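PDB 4MUQ: D,D-dipeptidase/D,D-carboxypeptidase from Enterococcus faecalis, which probably cleaves D-Ala-D-Ala dipeptides and C-terminal D-alanine from peptidoglycan precursors as a zinc-dependent D,D-peptidase of vancomycin resistance. Local coordinates for residues A[201-206]-A[213-218]. Numbering follows the deposited sequence.
Sequences NKYLFE and IEIYYV
Ile213 and Phe205 form the pair nearest the turn of an antiparallel beta hairpin, in which strand 203-205 is the outermost strand of a four-stranded sheet and strand 213-219 lies next to it. The short segments run at 151° to each other. Two backbone bonds join this pair, Phe205 N to Ile213 O (2.7 Å) and Ile213 N to Phe205 O (2.8 Å), which defines it as hydrogen-bonded. On the same face the two side chains run out together from the strands, and Ile213 CD1 comes within 4.1 Å of Phe205 CD2 at a slant to the ring.

Glu214 faces Leu204 in the non-hydrogen-bonded pair, on the other side of the sheet. Glu214 CA sits 3.2 Å from Tyr203 O, with an angle of 141° at the hydrogen, a CA-H...O contact. The carboxylate lies against the Lys202 methylenes, where Glu214 OE2 is 3.6 Å from Lys202 CD. Lys202 NZ stays beyond salt-bridge range; the ionic partner of Glu214 OE1 is Arg251.

At Ile215 the hydrogen-bonded pattern returns with Tyr203, whose N donates to Ile215 O and whose O accepts from Ile215 N. Here the side chains share the face of Ile213 and Phe205, and Ile179 of helix 176-183 touches Tyr203, Phe205 and Ile215. The hairpin thus packs this face against that helix, away from the zinc site.

Tyr216 ends the contact beyond the last bridge. With chi1 at 62°, Tyr216 CG is flanked by both its backbone N and its carbonyl carbon, and the ring lies beside the Lys202 chain. The ammonium is too distant for more than weak cation-pi attraction; the close approach is made by aliphatic carbon, with Lys202 CE 3.5 Å from Tyr216 CE2.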
ATOM      1  N   ASN A 201     -14.182  -7.411 -19.624  1.00 32.18           N
ATOM      2  CA  ASN A 201     -13.837  -6.038 -19.987  1.00 28.23           C
ATOM      3  C   ASN A 201     -12.678  -5.540 -19.125  1.00 25.21           C
ATOM      4  O   ASN A 201     -12.834  -4.688 -18.248  1.00 27.55           O
ATOM      5  CB  ASN A 201     -15.050  -5.090 -19.949  1.00 32.39           C
ATOM      6  CG  ASN A 201     -15.597  -4.872 -18.544  1.00 38.27           C
ATOM      7  OD1 ASN A 201     -15.814  -5.820 -17.787  1.00 34.19           O
ATOM      8  ND2 ASN A 201     -15.814  -3.607 -18.188  1.00 31.26           N
ATOM      9  N   LYS A 202     -11.504  -6.111 -19.379  1.00 27.18           N
ATOM     10  CA  LYS A 202     -10.309  -5.813 -18.600  1.00 22.98           C
ATOM     11  C   LYS A 202      -9.864  -4.367 -18.770  1.00 22.13           C
ATOM     12  O   LYS A 202     -10.136  -3.736 -19.793  1.00 24.01           O
ATOM     13  CB  LYS A 202      -9.171  -6.742 -19.019  1.00 26.12           C
ATOM     14  CG  LYS A 202      -9.453  -8.221 -18.832  1.00 25.33           C
ATOM     15  CD  LYS A 202      -8.218  -9.058 -19.166  1.00 35.04           C
ATOM     16  CE  LYS A 202      -8.482 -10.548 -18.992  1.00 34.31           C
ATOM     17  NZ  LYS A 202      -8.910 -11.200 -20.252  1.00 38.21           N
ATOM     18  N   TYR A 203      -9.180  -3.850 -17.756  1.00 20.11           N
ATOM     19  CA  TYR A 203      -8.533  -2.544 -17.843  1.00 19.24           C
ATOM     20  C   TYR A 203      -7.189  -2.712 -18.541  1.00 20.33           C
ATOM     21  O   TYR A 203      -6.434  -3.632 -18.223  1.00 23.65           O
ATOM     22  CB  TYR A 203      -8.325  -1.944 -16.441  1.00 17.76           C
ATOM     23  CG  TYR A 203      -7.683  -0.570 -16.460  1.00 17.43           C
ATOM     24  CD1 TYR A 203      -8.460   0.582 -16.554  1.00 32.21           C
ATOM     25  CD2 TYR A 203      -6.302  -0.425 -16.413  1.00 19.17           C
ATOM     26  CE1 TYR A 203      -7.879   1.837 -16.581  1.00 29.01           C
ATOM     27  CE2 TYR A 203      -5.708   0.833 -16.448  1.00 19.73           C
ATOM     28  CZ  TYR A 203      -6.502   1.953 -16.524  1.00 21.35           C
ATOM     29  OH  TYR A 203      -5.916   3.200 -16.560  1.00 29.13           O
ATOM     30  N   LEU A 204      -6.884  -1.820 -19.476  1.00 21.88           N
ATOM     31  CA  LEU A 204      -5.617  -1.877 -20.198  1.00 23.42           C
ATOM     32  C   LEU A 204      -4.664  -0.768 -19.754  1.00 22.49           C
ATOM     33  O   LEU A 204      -4.977   0.416 -19.882  1.00 24.63           O
ATOM     34  CB  LEU A 204      -5.848  -1.784 -21.711  1.00 26.68           C
ATOM     35  CG  LEU A 204      -4.569  -1.730 -22.543  1.00 28.87           C
ATOM     36  CD1 LEU A 204      -3.767  -3.000 -22.361  1.00 36.66           C
ATOM     37  CD2 LEU A 204      -4.884  -1.511 -24.020  1.00 32.40           C
ATOM     38  N   PHE A 205      -3.498  -1.157 -19.242  1.00 22.59           N
ATOM     39  CA  PHE A 205      -2.445  -0.199 -18.915  1.00 21.87           C
ATOM     40  C   PHE A 205      -1.299  -0.360 -19.904  1.00 24.37           C
ATOM     41  O   PHE A 205      -0.724  -1.443 -20.043  1.00 26.61           O
ATOM     42  CB  PHE A 205      -1.948  -0.396 -17.470  1.00 20.42           C
ATOM     43  CG  PHE A 205      -0.863   0.574 -17.053  1.00 19.61           C
ATOM     44  CD1 PHE A 205      -1.192   1.778 -16.442  1.00 26.08           C
ATOM     45  CD2 PHE A 205       0.476   0.289 -17.286  1.00 20.71           C
ATOM     46  CE1 PHE A 205      -0.204   2.678 -16.064  1.00 24.58           C
ATOM     47  CE2 PHE A 205       1.473   1.181 -16.914  1.00 24.08           C
ATOM     48  CZ  PHE A 205       1.129   2.380 -16.303  1.00 26.65           C
ATOM     49  N   GLU A 206      -0.972   0.718 -20.604  1.00 27.83           N
ATOM     50  CA  GLU A 206       0.113   0.662 -21.566  1.00 37.78           C
ATOM     51  C   GLU A 206       0.895   1.966 -21.621  1.00 54.59           C
ATOM     52  O   GLU A 206       0.320   3.056 -21.583  1.00 56.09           O
ATOM     53  CB  GLU A 206      -0.423   0.314 -22.962  1.00 47.16           C
ATOM     54  CG  GLU A 206      -1.370   1.348 -23.546  1.00 45.26           C
ATOM     55  CD  GLU A 206      -1.995   0.899 -24.851  1.00 59.99           C
ATOM     56  OE1 GLU A 206      -1.511  -0.090 -25.447  1.00 64.57           O
ATOM     57  OE2 GLU A 206      -2.982   1.532 -25.271  1.00 62.36           O
ATOM     58  N   ILE A 213      -0.119  -4.179 -19.813  1.00 26.25           N
ATOM     59  CA  ILE A 213      -0.580  -4.832 -18.601  1.00 23.77           C
ATOM     60  C   ILE A 213      -2.097  -4.744 -18.552  1.00 28.17           C
ATOM     61  O   ILE A 213      -2.668  -3.678 -18.784  1.00 28.00           O
ATOM     62  CB  ILE A 213       0.009  -4.157 -17.346  1.00 21.57           C
ATOM     63  CG1 ILE A 213       1.541  -4.163 -17.415  1.00 25.17           C
ATOM     64  CG2 ILE A 213      -0.517  -4.822 -16.073  1.00 22.30           C
ATOM     65  CD1 ILE A 213       2.201  -3.291 -16.354  1.00 27.57           C
ATOM     66  N   GLU A 214      -2.747  -5.867 -18.278  1.00 22.35           N
ATOM     67  CA  GLU A 214      -4.193  -5.879 -18.099  1.00 21.41           C
ATOM     68  C   GLU A 214      -4.540  -6.143 -16.650  1.00 21.65           C
ATOM     69  O   GLU A 214      -3.857  -6.914 -15.967  1.00 22.17           O
ATOM     70  CB  GLU A 214      -4.849  -6.932 -18.986  1.00 23.67           C
ATOM     71  CG  GLU A 214      -4.831  -6.584 -20.459  1.00 26.42           C
ATOM     72  CD  GLU A 214      -5.671  -7.533 -21.283  1.00 34.19           C
ATOM     73  OE1 GLU A 214      -5.268  -8.704 -21.429  1.00 40.02           O
ATOM     74  OE2 GLU A 214      -6.737  -7.106 -21.778  1.00 45.82           O
ATOM     75  N   ILE A 215      -5.593  -5.487 -16.176  1.00 19.71           N
ATOM     76  CA  ILE A 215      -6.035  -5.612 -14.792  1.00 18.10           C
ATOM     77  C   ILE A 215      -7.542  -5.836 -14.773  1.00 19.36           C
ATOM     78  O   ILE A 215      -8.284  -5.197 -15.532  1.00 18.32           O
ATOM     79  CB  ILE A 215      -5.728  -4.336 -14.010  1.00 18.40           C
ATOM     80  CG1 ILE A 215      -4.235  -4.031 -14.069  1.00 20.74           C
ATOM     81  CG2 ILE A 215      -6.142  -4.479 -12.553  1.00 17.94           C
ATOM     82  CD1 ILE A 215      -3.886  -2.677 -13.530  1.00 24.25           C
ATOM     83  N   TYR A 216      -7.999  -6.753 -13.926  1.00 18.70           N
ATOM     84  CA  TYR A 216      -9.434  -6.976 -13.792  1.00 17.95           C
ATOM     85  C   TYR A 216      -9.814  -7.482 -12.409  1.00 17.51           C
ATOM     86  O   TYR A 216      -8.982  -8.009 -11.664  1.00 17.17           O
ATOM     87  CB  TYR A 216      -9.985  -7.892 -14.903  1.00 19.62           C
ATOM     88  CG  TYR A 216      -9.418  -9.295 -14.954  1.00 19.30           C
ATOM     89  CD1 TYR A 216     -10.113 -10.367 -14.399  1.00 22.68           C
ATOM     90  CD2 TYR A 216      -8.202  -9.552 -15.573  1.00 22.78           C
ATOM     91  CE1 TYR A 216      -9.608 -11.651 -14.458  1.00 24.41           C
ATOM     92  CE2 TYR A 216      -7.688 -10.833 -15.637  1.00 25.73           C
ATOM     93  CZ  TYR A 216      -8.397 -11.878 -15.075  1.00 26.26           C
ATOM     94  OH  TYR A 216      -7.892 -13.158 -15.134  1.00 32.09           O
ATOM     95  N   TYR A 217     -11.086  -7.295 -12.078  1.00 18.32           N
ATOM     96  CA  TYR A 217     -11.639  -7.699 -10.798  1.00 19.20           C
ATOM     97  C   TYR A 217     -12.414  -9.000 -10.948  1.00 19.59           C
ATOM     98  O   TYR A 217     -13.079  -9.216 -11.960  1.00 20.26           O
ATOM     99  CB  TYR A 217     -12.568  -6.600 -10.283  1.00 18.44           C
ATOM    100  CG  TYR A 217     -13.377  -6.986  -9.070  1.00 16.45           C
ATOM    101  CD1 TYR A 217     -12.806  -6.998  -7.800  1.00 15.25           C
ATOM    102  CD2 TYR A 217     -14.716  -7.325  -9.190  1.00 19.83           C
ATOM    103  CE1 TYR A 217     -13.551  -7.344  -6.695  1.00 18.32           C
ATOM    104  CE2 TYR A 217     -15.463  -7.673  -8.088  1.00 20.01           C
ATOM    105  CZ  TYR A 217     -14.871  -7.679  -6.840  1.00 20.48           C
ATOM    106  OH  TYR A 217     -15.626  -8.026  -5.743  1.00 21.04           O
ATOM    107  N   VAL A 218     -12.306  -9.861  -9.939  1.00 18.26           N
ATOM    108  CA  VAL A 218     -13.052 -11.109  -9.873  1.00 18.81           C
ATOM    109  C   VAL A 218     -13.733 -11.180  -8.511  1.00 19.84           C
ATOM    110  O   VAL A 218     -13.058 -11.214  -7.487  1.00 18.64           O
ATOM    111  CB  VAL A 218     -12.122 -12.332 -10.026  1.00 22.46           C
ATOM    112  CG1 VAL A 218     -12.917 -13.627  -9.923  1.00 24.05           C
ATOM    113  CG2 VAL A 218     -11.369 -12.278 -11.346  1.00 23.96           C
TER